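Local coordinates for protein Phenylalanine/tyrosine ammonia-lyase (Rhodosporidium toruloides, PDB 1Y2M) that catalyses the non-oxidative deamination of L-phenylalanine and L-tyrosine to trans-cinnamate and p-coumarate, releasing ammonium, at residues 138-143 / 214-219; 162-167 / 275-280; 170-175 / 393-398; 201-206 / 218-223; 222-227 / 244-249. One frame throughout, in Å; residues are numbered along the deposited sequence. Where two conformers were deposited one is given.

Contact 1: 138-143 / 214-219; sequences QLCGVL and DLSPLS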
# COMPACT_ATOMS: atom_id res chain seq x y z
N GLN B 138 -6.41 -27.29 -15.35
CA GLN B 138 -5.68 -26.78 -14.22
C GLN B 138 -4.16 -26.90 -14.33
O GLN B 138 -3.45 -26.20 -13.59
CB GLN B 138 -6.18 -27.43 -12.92
CG GLN B 138 -7.59 -26.97 -12.51
CD GLN B 138 -7.62 -25.51 -12.09
OE1 GLN B 138 -6.60 -24.93 -11.74
NE2 GLN B 138 -8.82 -24.87 -12.19
N LEU B 139 -3.69 -27.69 -15.30
CA LEU B 139 -2.25 -27.82 -15.56
C LEU B 139 -1.86 -26.70 -16.53
O LEU B 139 -1.44 -26.93 -17.65
CB LEU B 139 -1.92 -29.20 -16.10
CG LEU B 139 -2.26 -30.38 -15.18
CD1 LEU B 139 -2.13 -31.75 -15.94
CD2 LEU B 139 -1.38 -30.33 -13.92
N CYS B 140 -1.98 -25.48 -16.04
CA CYS B 140 -1.92 -24.31 -16.88
C CYS B 140 -0.92 -23.27 -16.45
O CYS B 140 -0.96 -22.14 -16.98
CB CYS B 140 -3.29 -23.66 -16.88
SG CYS B 140 -3.92 -23.05 -15.32
N GLY B 141 0.01 -23.66 -15.57
CA GLY B 141 1.00 -22.72 -15.03
C GLY B 141 2.30 -22.81 -15.78
O GLY B 141 2.52 -23.75 -16.56
N VAL B 142 3.19 -21.87 -15.47
CA VAL B 142 4.45 -21.71 -16.18
C VAL B 142 5.61 -22.29 -15.38
O VAL B 142 5.79 -22.04 -14.19
CB VAL B 142 4.67 -20.21 -16.51
CG1 VAL B 142 6.09 -19.95 -16.96
CG2 VAL B 142 3.63 -19.73 -17.47
N LEU B 143 6.38 -23.10 -16.10
CA LEU B 143 7.59 -23.76 -15.63
C LEU B 143 8.61 -23.74 -16.76
O LEU B 143 8.23 -23.63 -17.94
CB LEU B 143 7.24 -25.21 -15.28
CG LEU B 143 6.45 -25.47 -14.03
CD1 LEU B 143 5.97 -26.91 -14.04
CD2 LEU B 143 7.28 -25.14 -12.79
N ASP B 214 -6.47 -23.97 -3.77
CA ASP B 214 -5.17 -23.98 -4.46
C ASP B 214 -5.24 -24.95 -5.64
O ASP B 214 -4.47 -25.93 -5.78
CB ASP B 214 -4.09 -24.40 -3.44
CG ASP B 214 -3.93 -23.42 -2.32
OD1 ASP B 214 -3.95 -22.21 -2.61
OD2 ASP B 214 -3.78 -23.88 -1.16
N LEU B 215 -6.19 -24.68 -6.56
CA LEU B 215 -6.53 -25.64 -7.60
C LEU B 215 -5.36 -26.06 -8.51
O LEU B 215 -5.10 -27.24 -8.70
CB LEU B 215 -7.64 -25.06 -8.47
CG LEU B 215 -9.00 -24.86 -7.81
CD1 LEU B 215 -9.86 -23.99 -8.71
CD2 LEU B 215 -9.67 -26.22 -7.51
N SER B 216 -4.71 -25.09 -9.09
CA SER B 216 -3.69 -25.40 -10.05
C SER B 216 -2.55 -26.19 -9.40
O SER B 216 -2.25 -27.30 -9.87
CB SER B 216 -3.21 -24.13 -10.77
OG SER B 216 -2.29 -24.53 -11.78
N PRO B 217 -1.95 -25.67 -8.32
CA PRO B 217 -0.84 -26.47 -7.76
C PRO B 217 -1.25 -27.86 -7.27
O PRO B 217 -0.51 -28.86 -7.46
CB PRO B 217 -0.34 -25.62 -6.60
CG PRO B 217 -1.42 -24.65 -6.29
CD PRO B 217 -2.09 -24.39 -7.61
N LEU B 218 -2.42 -27.97 -6.67
CA LEU B 218 -2.90 -29.28 -6.25
C LEU B 218 -3.14 -30.18 -7.47
O LEU B 218 -2.99 -31.41 -7.38
CB LEU B 218 -4.18 -29.16 -5.43
CG LEU B 218 -3.94 -28.60 -4.01
CD1 LEU B 218 -5.21 -28.37 -3.30
CD2 LEU B 218 -3.15 -29.54 -3.16
N SER B 219 -3.55 -29.60 -8.60
CA SER B 219 -3.68 -30.40 -9.84
C SER B 219 -2.36 -30.97 -10.30
O SER B 219 -2.33 -32.06 -10.81
CB SER B 219 -4.34 -29.59 -10.96
OG SER B 219 -5.70 -29.33 -10.58
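The carboxamide of Gln138 lies against the side chain of Leu215. Leu215 CB sits over one face, 3.6 Å from Gln138 CD, while Leu215 CD1 comes 3.7 Å from Gln138 NE2. A bend at chi2 (-68°) turns Gln138 CD toward the start of helix 215-225. Gln138 OE1 also approaches Ser216 N, at 3.3 Å, but the angle is too poor for a hydrogen bond. The one bond across the contact comes instead from the neighbouring hydroxyl: Ser216 OG donates to Gln138 O over 2.7 Å, nearly along the C=O axis (170°). The same carbonyl takes a weak bond from Cys140 N, which closes the inverse gamma turn centred on Leu139. Close by, Ser219 OG lies 3.1 Å from Gln138 CB and gives its proton within its own helix, to Leu215 O (2.9 Å). Ser219 N reaches that oxygen from the opposite face of its plane. The helix begins just after Ala211 and Gly213, the ends of the 5-imidazolinone cross-link, and Leu215 neighbours Asn270, a probable cinnamate-binding residue. Val269 of helix 264-269 touches both Leu215 and Ser219, Leu139 rests on Tyr220 and Ala223 further along helix 215-225, and Ile472 of a second subunit packs on Gln138.

Contact 2: 162-167 / 275-280; sequences LEVVRG and SASMAT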
# COMPACT_ATOMS: atom_id res chain seq x y z
N LEU B 162 10.42 -27.04 -2.82
CA LEU B 162 10.17 -28.47 -2.59
C LEU B 162 9.49 -28.66 -1.19
O LEU B 162 8.56 -29.46 -1.03
CB LEU B 162 11.46 -29.30 -2.72
CG LEU B 162 12.09 -29.18 -4.12
CD1 LEU B 162 13.39 -29.98 -4.06
CD2 LEU B 162 11.17 -29.66 -5.18
N GLU B 163 9.95 -27.92 -0.19
CA GLU B 163 9.40 -28.08 1.17
C GLU B 163 7.90 -27.73 1.20
O GLU B 163 7.12 -28.33 1.96
CB GLU B 163 10.16 -27.25 2.24
CG GLU B 163 10.17 -25.77 2.03
CD GLU B 163 10.84 -24.96 3.15
OE1 GLU B 163 11.80 -25.46 3.72
OE2 GLU B 163 10.39 -23.83 3.51
N VAL B 164 7.49 -26.75 0.41
CA VAL B 164 6.12 -26.34 0.42
C VAL B 164 5.27 -27.45 -0.15
O VAL B 164 4.22 -27.80 0.37
CB VAL B 164 5.95 -25.04 -0.38
CG1 VAL B 164 4.47 -24.76 -0.68
CG2 VAL B 164 6.57 -23.88 0.43
N VAL B 165 5.77 -28.02 -1.24
CA VAL B 165 5.09 -29.16 -1.88
C VAL B 165 4.95 -30.36 -0.96
O VAL B 165 3.87 -30.95 -0.84
CB VAL B 165 5.72 -29.57 -3.23
CG1 VAL B 165 4.96 -30.77 -3.83
CG2 VAL B 165 5.73 -28.37 -4.18
N ARG B 166 6.03 -30.69 -0.24
CA ARG B 166 5.96 -31.78 0.74
C ARG B 166 4.94 -31.49 1.84
O ARG B 166 4.15 -32.36 2.21
CB ARG B 166 7.32 -32.00 1.39
CG ARG B 166 8.31 -32.77 0.44
CD ARG B 166 9.59 -33.12 1.11
NE ARG B 166 9.41 -33.87 2.36
CZ ARG B 166 9.33 -35.19 2.45
NH1 ARG B 166 9.35 -35.96 1.36
NH2 ARG B 166 9.16 -35.80 3.62
N GLY B 167 4.97 -30.26 2.39
CA GLY B 167 4.01 -29.90 3.42
C GLY B 167 2.58 -29.99 2.89
O GLY B 167 1.68 -30.43 3.59
N SER B 275 -1.41 -23.42 0.26
CA SER B 275 -1.28 -22.19 1.06
C SER B 275 -1.11 -22.49 2.54
O SER B 275 -0.29 -21.85 3.21
CB SER B 275 -2.47 -21.28 0.83
OG SER B 275 -3.66 -22.00 1.05
N ALA B 276 -1.85 -23.47 3.06
CA ALA B 276 -1.65 -23.86 4.48
C ALA B 276 -0.21 -24.36 4.72
O ALA B 276 0.40 -24.11 5.78
CB ALA B 276 -2.66 -24.90 4.88
N SER B 277 0.31 -25.14 3.78
CA SER B 277 1.68 -25.61 3.92
C SER B 277 2.64 -24.43 4.01
O SER B 277 3.45 -24.28 4.93
CB SER B 277 2.06 -26.46 2.74
OG SER B 277 3.43 -26.78 2.88
N MSE B 278 2.61 -23.57 2.99
CA MSE B 278 3.56 -22.45 2.97
C MSE B 278 3.39 -21.51 4.17
O MSE B 278 4.38 -20.98 4.73
CB MSE B 278 3.48 -21.65 1.68
CG MSE B 278 4.68 -20.76 1.54
SE MSE B 278 4.85 -20.14 -0.31
CE MSE B 278 6.85 -19.74 -0.33
N ALA B 279 2.13 -21.29 4.54
CA ALA B 279 1.79 -20.49 5.69
C ALA B 279 2.33 -21.09 6.99
O ALA B 279 2.79 -20.36 7.87
CB ALA B 279 0.28 -20.24 5.75
N THR B 280 2.24 -22.41 7.14
CA THR B 280 2.77 -23.07 8.34
C THR B 280 4.27 -22.89 8.44
O THR B 280 4.79 -22.54 9.51
CB THR B 280 2.44 -24.58 8.33
OG1 THR B 280 1.02 -24.76 8.43
CG2 THR B 280 3.14 -25.23 9.46
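Val164 and Ser277 supply the polar link between helices 162-176 and 273-303. Ser277 OG donates to Val164 O across 2.8 Å, in the carbonyl plane and on a lone pair (C=O...O angle 121°). With OG anti to its own backbone N (chi1 175°), the hydroxyl leaves helix 273-303 toward its partner. Its oxygen also lies 3.2 Å from Gly167 CA, a close approach that Gly167 permits because it carries no side chain. The backbones come correspondingly near, Gly167 CA and Ser277 CA being 4.9 Å apart. With Gly167 facing Ser277, the axes of the short segments 162-167 and 275-280 approach to 8.0 Å at 121°, joining two helices of the mainly helical PAL/histidase fold. The apolar part lies one residue further along the second helix. Val164 CG2 meets CG of the selenomethionine Met278 at 3.8 Å, and Val164 CG1 stands 4.0 Å from Met278 CB, so both branches of the valine touch the root of that chain, the two side chains crossing at a slant. Met278 is extended beyond CG and its side chain continues onto Leu507, Arg511 and Thr514 of helix 506-560. Behind the valine-bearing turn, Val165 packs on Thr200 and Pro201 of strand 200-201.

Contact 3: 170-175 / 393-398; sequences TIRVNS and STTDNP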
# COMPACT_ATOMS: atom_id res chain seq x y z
N THR B 170 1.36 -33.58 2.72
CA THR B 170 1.12 -34.09 4.06
C THR B 170 -0.28 -33.64 4.54
O THR B 170 -1.11 -34.41 5.06
CB THR B 170 2.19 -33.57 5.04
OG1 THR B 170 3.49 -33.99 4.60
CG2 THR B 170 1.96 -34.06 6.40
N ILE B 171 -0.53 -32.33 4.41
CA ILE B 171 -1.82 -31.74 4.85
C ILE B 171 -2.93 -32.31 3.98
O ILE B 171 -4.00 -32.64 4.47
CB ILE B 171 -1.79 -30.20 4.78
CG1 ILE B 171 -0.79 -29.65 5.79
CG2 ILE B 171 -3.16 -29.58 4.86
CD1 ILE B 171 -0.45 -28.16 5.59
N ARG B 172 -2.66 -32.45 2.68
CA ARG B 172 -3.69 -33.00 1.78
C ARG B 172 -4.11 -34.38 2.25
O ARG B 172 -5.31 -34.66 2.34
CB ARG B 172 -3.18 -33.08 0.34
CG ARG B 172 -4.13 -33.78 -0.60
CD ARG B 172 -5.59 -33.48 -0.16
NE ARG B 172 -6.13 -32.51 -0.99
CZ ARG B 172 -7.21 -31.76 -0.78
NH1 ARG B 172 -8.01 -31.77 0.30
NH2 ARG B 172 -7.48 -30.95 -1.75
N VAL B 173 -3.16 -35.25 2.59
CA VAL B 173 -3.49 -36.58 3.08
C VAL B 173 -4.32 -36.49 4.36
O VAL B 173 -5.35 -37.16 4.50
CB VAL B 173 -2.25 -37.47 3.30
CG1 VAL B 173 -2.60 -38.76 3.99
CG2 VAL B 173 -1.56 -37.75 1.95
N ASN B 174 -3.84 -35.71 5.31
CA ASN B 174 -4.54 -35.61 6.58
C ASN B 174 -5.97 -35.19 6.35
O ASN B 174 -6.87 -35.77 6.95
CB ASN B 174 -3.84 -34.61 7.48
CG ASN B 174 -4.38 -34.64 8.91
OD1 ASN B 174 -4.17 -35.60 9.63
ND2 ASN B 174 -5.04 -33.55 9.32
N SER B 175 -6.18 -34.20 5.49
CA SER B 175 -7.53 -33.63 5.26
C SER B 175 -8.49 -34.62 4.60
O SER B 175 -9.74 -34.50 4.71
CB SER B 175 -7.48 -32.34 4.44
OG SER B 175 -7.06 -32.58 3.11
N SER B 393 -9.09 -29.90 9.40
CA SER B 393 -10.10 -29.43 8.46
C SER B 393 -10.14 -30.25 7.19
O SER B 393 -9.13 -30.74 6.70
CB SER B 393 -9.88 -27.94 8.12
OG SER B 393 -9.89 -27.13 9.30
N THR B 394 -11.36 -30.39 6.70
CA THR B 394 -11.65 -30.90 5.37
C THR B 394 -11.93 -29.71 4.47
O THR B 394 -12.84 -28.90 4.76
CB THR B 394 -12.88 -31.81 5.38
OG1 THR B 394 -12.70 -32.87 6.33
CG2 THR B 394 -13.09 -32.39 4.01
N THR B 395 -11.14 -29.58 3.41
CA THR B 395 -11.19 -28.39 2.60
C THR B 395 -11.57 -28.64 1.15
O THR B 395 -11.58 -27.67 0.37
CB THR B 395 -9.83 -27.57 2.65
OG1 THR B 395 -8.73 -28.34 2.14
CG2 THR B 395 -9.56 -27.13 4.07
N ASP B 396 -11.86 -29.89 0.77
CA ASP B 396 -12.42 -30.12 -0.55
C ASP B 396 -13.94 -29.87 -0.59
O ASP B 396 -14.51 -29.33 0.36
CB ASP B 396 -12.01 -31.50 -1.10
CG ASP B 396 -12.58 -32.67 -0.33
OD1 ASP B 396 -12.29 -32.80 0.90
OD2 ASP B 396 -13.26 -33.50 -0.98
N ASN B 397 -14.58 -30.27 -1.68
CA ASN B 397 -16.00 -30.02 -1.91
C ASN B 397 -16.43 -30.80 -3.15
O ASN B 397 -15.60 -31.00 -4.03
CB ASN B 397 -16.22 -28.51 -2.20
CG ASN B 397 -17.66 -28.12 -2.15
OD1 ASN B 397 -18.25 -28.12 -1.09
ND2 ASN B 397 -18.25 -27.84 -3.31
N PRO B 398 -17.70 -31.17 -3.28
CA PRO B 398 -18.66 -31.33 -2.18
C PRO B 398 -18.21 -32.33 -1.12
O PRO B 398 -17.35 -33.16 -1.43
CB PRO B 398 -19.93 -31.79 -2.88
CG PRO B 398 -19.51 -32.30 -4.21
CD PRO B 398 -18.12 -31.88 -4.50
O HOH W 1 -10.08 -32.26 2.40
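Ser175, near the end of helix 162-176, meets Ser393 and Thr394 in the loop that leads to Asn397, a probable cinnamate-binding residue; Arg366 of a third subunit, likewise a probable cinnamate-binding residue, packs on Asn397. The tight part is at the serine. Ser175 CB comes within 3.2 Å of Ser393 O, a carbon-to-carbonyl contact, and Ser175 CA and Thr394 CA are 4.9 Å apart. Inside the helix, Ser175 OG donates to Arg172 O (2.8 Å) and accepts from Arg172 NH1 (3.1 Å), the serine oxygen lying 22° out of the guanidinium plane. Arg172 CG is anti to the backbone N, and the chain bends at chi2 (33°) and chi3; its CB points away from the loop, yet NH1 ends 4.0 Å from Thr395 OG1. Arg172 NH2 has a further partner in Asn270 O. The other part is looser, and no direct hydrogen bond crosses the contact. Arg172 NH1 is 4.4 Å from Asp396 OD1, which lies well out of the guanidinium plane, so only the opposite charges can act. The carboxylate has further partners, Ser181 at OD1 and a salt bridge from OD2 to Lys263. A water connects the two sides: it accepts from Thr395 N, donates weakly to Ser175 O, and donates to Asp396 OD1 at 2.7 Å.

Contact 4: 201-206 / 218-223; sequences PIVPLR and LSYIAA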
# COMPACT_ATOMS: atom_id res chain seq x y z
N PRO B 201 6.66 -33.35 -6.62
CA PRO B 201 6.21 -32.76 -7.86
C PRO B 201 6.77 -31.37 -8.10
O PRO B 201 6.88 -30.58 -7.18
CB PRO B 201 4.70 -32.74 -7.70
CG PRO B 201 4.39 -33.91 -6.83
CD PRO B 201 5.54 -33.90 -5.84
N ILE B 202 7.06 -31.09 -9.36
CA ILE B 202 7.48 -29.78 -9.78
C ILE B 202 6.19 -29.02 -10.10
O ILE B 202 5.40 -29.44 -10.97
CB ILE B 202 8.40 -29.86 -11.02
CG1 ILE B 202 9.69 -30.54 -10.66
CG2 ILE B 202 8.65 -28.49 -11.62
CD1 ILE B 202 10.50 -29.88 -9.59
N VAL B 203 5.94 -27.93 -9.37
CA VAL B 203 4.66 -27.26 -9.45
C VAL B 203 4.94 -25.78 -9.71
O VAL B 203 5.84 -25.22 -9.12
CB VAL B 203 3.94 -27.41 -8.08
CG1 VAL B 203 2.58 -26.69 -8.04
CG2 VAL B 203 3.79 -28.87 -7.66
N PRO B 204 4.19 -25.16 -10.61
CA PRO B 204 4.39 -23.71 -10.83
C PRO B 204 4.21 -22.89 -9.55
O PRO B 204 3.35 -23.17 -8.74
CB PRO B 204 3.26 -23.36 -11.84
CG PRO B 204 2.98 -24.66 -12.54
CD PRO B 204 3.12 -25.71 -11.46
N LEU B 205 4.97 -21.81 -9.45
CA LEU B 205 4.95 -20.90 -8.30
C LEU B 205 3.63 -20.16 -8.29
O LEU B 205 3.02 -19.90 -7.24
CB LEU B 205 6.05 -19.87 -8.43
CG LEU B 205 6.17 -18.84 -7.31
CD1 LEU B 205 6.35 -19.50 -5.98
CD2 LEU B 205 7.32 -17.94 -7.58
N ARG B 206 3.23 -19.74 -9.48
CA ARG B 206 2.08 -18.84 -9.63
C ARG B 206 0.92 -19.42 -10.42
O ARG B 206 1.09 -20.32 -11.25
CB ARG B 206 2.53 -17.53 -10.29
CG ARG B 206 3.56 -16.76 -9.57
CD ARG B 206 3.81 -15.40 -10.25
NE ARG B 206 4.72 -14.52 -9.54
CZ ARG B 206 6.02 -14.38 -9.79
NH1 ARG B 206 6.63 -15.09 -10.74
NH2 ARG B 206 6.72 -13.46 -9.15
N LEU B 218 -2.42 -27.97 -6.67
CA LEU B 218 -2.90 -29.28 -6.25
C LEU B 218 -3.14 -30.18 -7.47
O LEU B 218 -2.99 -31.41 -7.38
CB LEU B 218 -4.18 -29.16 -5.43
CG LEU B 218 -3.94 -28.60 -4.01
CD1 LEU B 218 -5.21 -28.37 -3.30
CD2 LEU B 218 -3.15 -29.54 -3.16
N SER B 219 -3.55 -29.60 -8.60
CA SER B 219 -3.68 -30.40 -9.84
C SER B 219 -2.36 -30.97 -10.30
O SER B 219 -2.33 -32.06 -10.81
CB SER B 219 -4.34 -29.59 -10.96
OG SER B 219 -5.70 -29.33 -10.58
N TYR B 220 -1.27 -30.22 -10.13
CA TYR B 220 0.05 -30.75 -10.46
C TYR B 220 0.39 -31.94 -9.57
O TYR B 220 0.94 -32.93 -10.06
CB TYR B 220 1.15 -29.69 -10.45
CG TYR B 220 1.13 -28.81 -11.67
CD1 TYR B 220 1.98 -29.05 -12.71
CD2 TYR B 220 0.25 -27.75 -11.77
CE1 TYR B 220 1.92 -28.30 -13.85
CE2 TYR B 220 0.21 -26.95 -12.91
CZ TYR B 220 1.05 -27.24 -13.94
OH TYR B 220 0.98 -26.47 -15.09
N ILE B 221 0.04 -31.86 -8.29
CA ILE B 221 0.27 -33.00 -7.40
C ILE B 221 -0.54 -34.23 -7.83
O ILE B 221 -0.00 -35.34 -7.96
CB ILE B 221 -0.00 -32.61 -5.95
CG1 ILE B 221 1.09 -31.67 -5.50
CG2 ILE B 221 -0.09 -33.80 -5.04
CD1 ILE B 221 0.77 -30.84 -4.23
N ALA B 222 -1.80 -34.02 -8.15
CA ALA B 222 -2.66 -35.09 -8.59
C ALA B 222 -2.21 -35.71 -9.91
O ALA B 222 -2.23 -36.92 -10.10
CB ALA B 222 -4.07 -34.57 -8.74
N ALA B 223 -1.77 -34.86 -10.84
CA ALA B 223 -1.24 -35.34 -12.11
C ALA B 223 0.02 -36.22 -11.93
O ALA B 223 0.21 -37.18 -12.65
CB ALA B 223 -0.96 -34.17 -13.01
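Pro204 and Tyr220 form a CH-pi contact between the segment that leaves strand 200-201 and helix 215-225, segments that come before and after the cross-linked Ala211 and Gly213 in the chain. Pro204 CD stands 3.4 Å from the centroid of the Tyr220 ring, only 6° off the ring normal, and so lies over the centre of one face. Pro204 CG leans toward the phenol end, 3.5 Å from Tyr220 CZ. With Tyr220 CG anti to the carbonyl carbon (chi1 -77°), the aromatic group leaves the helix toward the proline, and the two side chains reach each other tip to tip. The remaining contacts are apolar. Val203 crosses the root of the tyrosine, its CG2 being 3.9 Å from Tyr220 CB. The same methyl is 4.4 Å from Ile221 CG1, and Pro201 CG approaches that isoleucine atom to 4.2 Å. Polar contact plays no part between the segments, where no hydrogen bond forms. Tyr220 OH is hydrogen-bonded to Gly141 N, which gives the phenol oxygen a partner outside the two segments. Val165 of helix 162-176 adds to the apolar cluster by touching Pro201 and Val203. Arg206 further on makes salt bridges to Glu480 and Glu515 of a second subunit. At the phenol tip, Pro204 CG lies 3.7 Å from Tyr220 OH.

Contact 5: 222-227 / 244-249; sequences AAAISG and LYAREA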
# COMPACT_ATOMS: atom_id res chain seq x y z
N ALA B 222 -1.80 -34.02 -8.15
CA ALA B 222 -2.66 -35.09 -8.59
C ALA B 222 -2.21 -35.71 -9.91
O ALA B 222 -2.23 -36.92 -10.10
CB ALA B 222 -4.07 -34.57 -8.74
N ALA B 223 -1.77 -34.86 -10.84
CA ALA B 223 -1.24 -35.34 -12.11
C ALA B 223 0.02 -36.22 -11.93
O ALA B 223 0.21 -37.18 -12.65
CB ALA B 223 -0.96 -34.17 -13.01
N ALA B 224 0.87 -35.84 -10.98
CA ALA B 224 2.07 -36.58 -10.70
C ALA B 224 1.75 -37.99 -10.18
O ALA B 224 2.26 -38.97 -10.75
CB ALA B 224 2.97 -35.83 -9.77
N ILE B 225 0.94 -38.12 -9.13
CA ILE B 225 0.62 -39.45 -8.62
C ILE B 225 -0.15 -40.32 -9.63
O ILE B 225 -0.16 -41.55 -9.53
CB ILE B 225 -0.10 -39.42 -7.24
CG1 ILE B 225 -1.45 -38.69 -7.30
CG2 ILE B 225 0.80 -38.82 -6.22
CD1 ILE B 225 -2.32 -38.95 -6.08
N SER B 226 -0.85 -39.67 -10.55
CA SER B 226 -1.59 -40.38 -11.57
C SER B 226 -0.77 -40.61 -12.86
O SER B 226 -1.26 -41.22 -13.82
CB SER B 226 -2.93 -39.68 -11.82
OG SER B 226 -2.72 -38.45 -12.38
N GLY B 227 0.47 -40.15 -12.90
CA GLY B 227 1.35 -40.45 -14.01
C GLY B 227 0.97 -39.75 -15.32
O GLY B 227 1.17 -40.31 -16.39
N LEU B 244 12.53 -35.78 -13.44
CA LEU B 244 12.10 -36.83 -14.32
C LEU B 244 10.58 -36.77 -14.56
O LEU B 244 9.82 -36.15 -13.81
CB LEU B 244 12.40 -38.17 -13.65
CG LEU B 244 13.80 -38.47 -13.16
CD1 LEU B 244 13.84 -39.77 -12.42
CD2 LEU B 244 14.77 -38.49 -14.34
N TYR B 245 10.13 -37.41 -15.62
CA TYR B 245 8.70 -37.60 -15.75
C TYR B 245 8.20 -38.43 -14.59
O TYR B 245 8.92 -39.32 -14.06
CB TYR B 245 8.35 -38.24 -17.09
CG TYR B 245 8.49 -37.24 -18.19
CD1 TYR B 245 7.49 -36.29 -18.44
CD2 TYR B 245 9.65 -37.21 -18.97
CE1 TYR B 245 7.66 -35.31 -19.45
CE2 TYR B 245 9.82 -36.26 -19.97
CZ TYR B 245 8.83 -35.33 -20.22
OH TYR B 245 9.00 -34.39 -21.24
N ALA B 246 6.97 -38.16 -14.17
CA ALA B 246 6.41 -38.83 -12.99
C ALA B 246 6.46 -40.34 -13.13
O ALA B 246 6.84 -41.02 -12.18
CB ALA B 246 5.01 -38.41 -12.72
N ARG B 247 6.09 -40.88 -14.30
CA ARG B 247 6.16 -42.35 -14.48
C ARG B 247 7.56 -42.94 -14.37
O ARG B 247 7.74 -43.99 -13.79
CB ARG B 247 5.49 -42.77 -15.78
CG ARG B 247 3.99 -42.64 -15.69
CD ARG B 247 3.34 -43.11 -16.93
NE ARG B 247 1.90 -43.05 -16.76
CZ ARG B 247 1.11 -44.08 -16.46
NH1 ARG B 247 1.57 -45.33 -16.38
NH2 ARG B 247 -0.18 -43.86 -16.31
N GLU B 248 8.56 -42.24 -14.89
CA GLU B 248 9.95 -42.67 -14.72
C GLU B 248 10.32 -42.72 -13.24
O GLU B 248 10.93 -43.72 -12.77
CB GLU B 248 10.90 -41.73 -15.44
CG GLU B 248 10.69 -41.70 -16.91
CD GLU B 248 11.49 -40.60 -17.62
OE1 GLU B 248 11.87 -39.54 -17.04
OE2 GLU B 248 11.69 -40.79 -18.84
N ALA B 249 9.98 -41.68 -12.49
CA ALA B 249 10.34 -41.66 -11.08
C ALA B 249 9.64 -42.78 -10.34
O ALA B 249 10.24 -43.49 -9.53
CB ALA B 249 9.99 -40.30 -10.44
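A Schellman motif closes helix 215-225, and its glycine, Gly227, is met by Arg247 from the first turn of helix 246-252. The evidence is a positive phi of 70° at Gly227 with two bonds back into the last helical turn, one of them Gly227 N to Ala224 O. Gly227 O accepts from Arg247 NE at 2.9 Å. The bond is fairly straight (153° at the hydrogen), lies in the carbonyl plane on a lone pair, and meets the guanidinium at its edge. Gly227 has no side chain, and a CB there would sit in the way of Arg247 NE. An extended chain from CG to NE carries the arginine there, and its CG packs 3.8 Å from Gly227 CA. Since Arg247 is exposed and touches a crystal neighbour, its conformation may owe something to the lattice. In the buried half, Ala246 CB comes 3.4 Å from the backbone oxygen of Ala224 and makes an apolar pair with Ala224 CB at 4.4 Å. On the helix itself Ser226 OG donates to Ala222 O (2.8 Å), opposite in face to the bond from Ser226 N. Where helix 246-252 starts, with Tyr245 at its N-cap, Tyr245 N bonds to Glu248 OE1 at 3.1 Å, above the carboxylate plane. Around the alanines, Val233 of strand 232-237 touches both Ala224 and Ala246, Phe194 of helix 185-197 packs on Ala224, and Leu135 of helix 125-138 touches Ser226.

In the fold
Helix 215-225 is shared by contacts 1, 4 and 5, in order from its start to its C-terminal cap; contacts 1 and 4 lie 5 Å apart between centres and share Leu218 and Ser219, while contacts 4 and 5, 11 Å apart, share Ala222 and Ala223. Helix 162-176 carries contacts 2 and 3, with centres 14 Å apart, and both cross contact 1 along the chain. Contacts 4 and 5 nest inside the loops closed by contacts 2 and 3. A probable hydrogen bond from Ser275 N to Asp214 OD2 (2.8 Å) and packing of Leu218 CD1 against Arg172 NH2 (3.8 Å) join the groups. The helix following the 5-imidazolinone cross-link is thus contacted by several parts of the sequence.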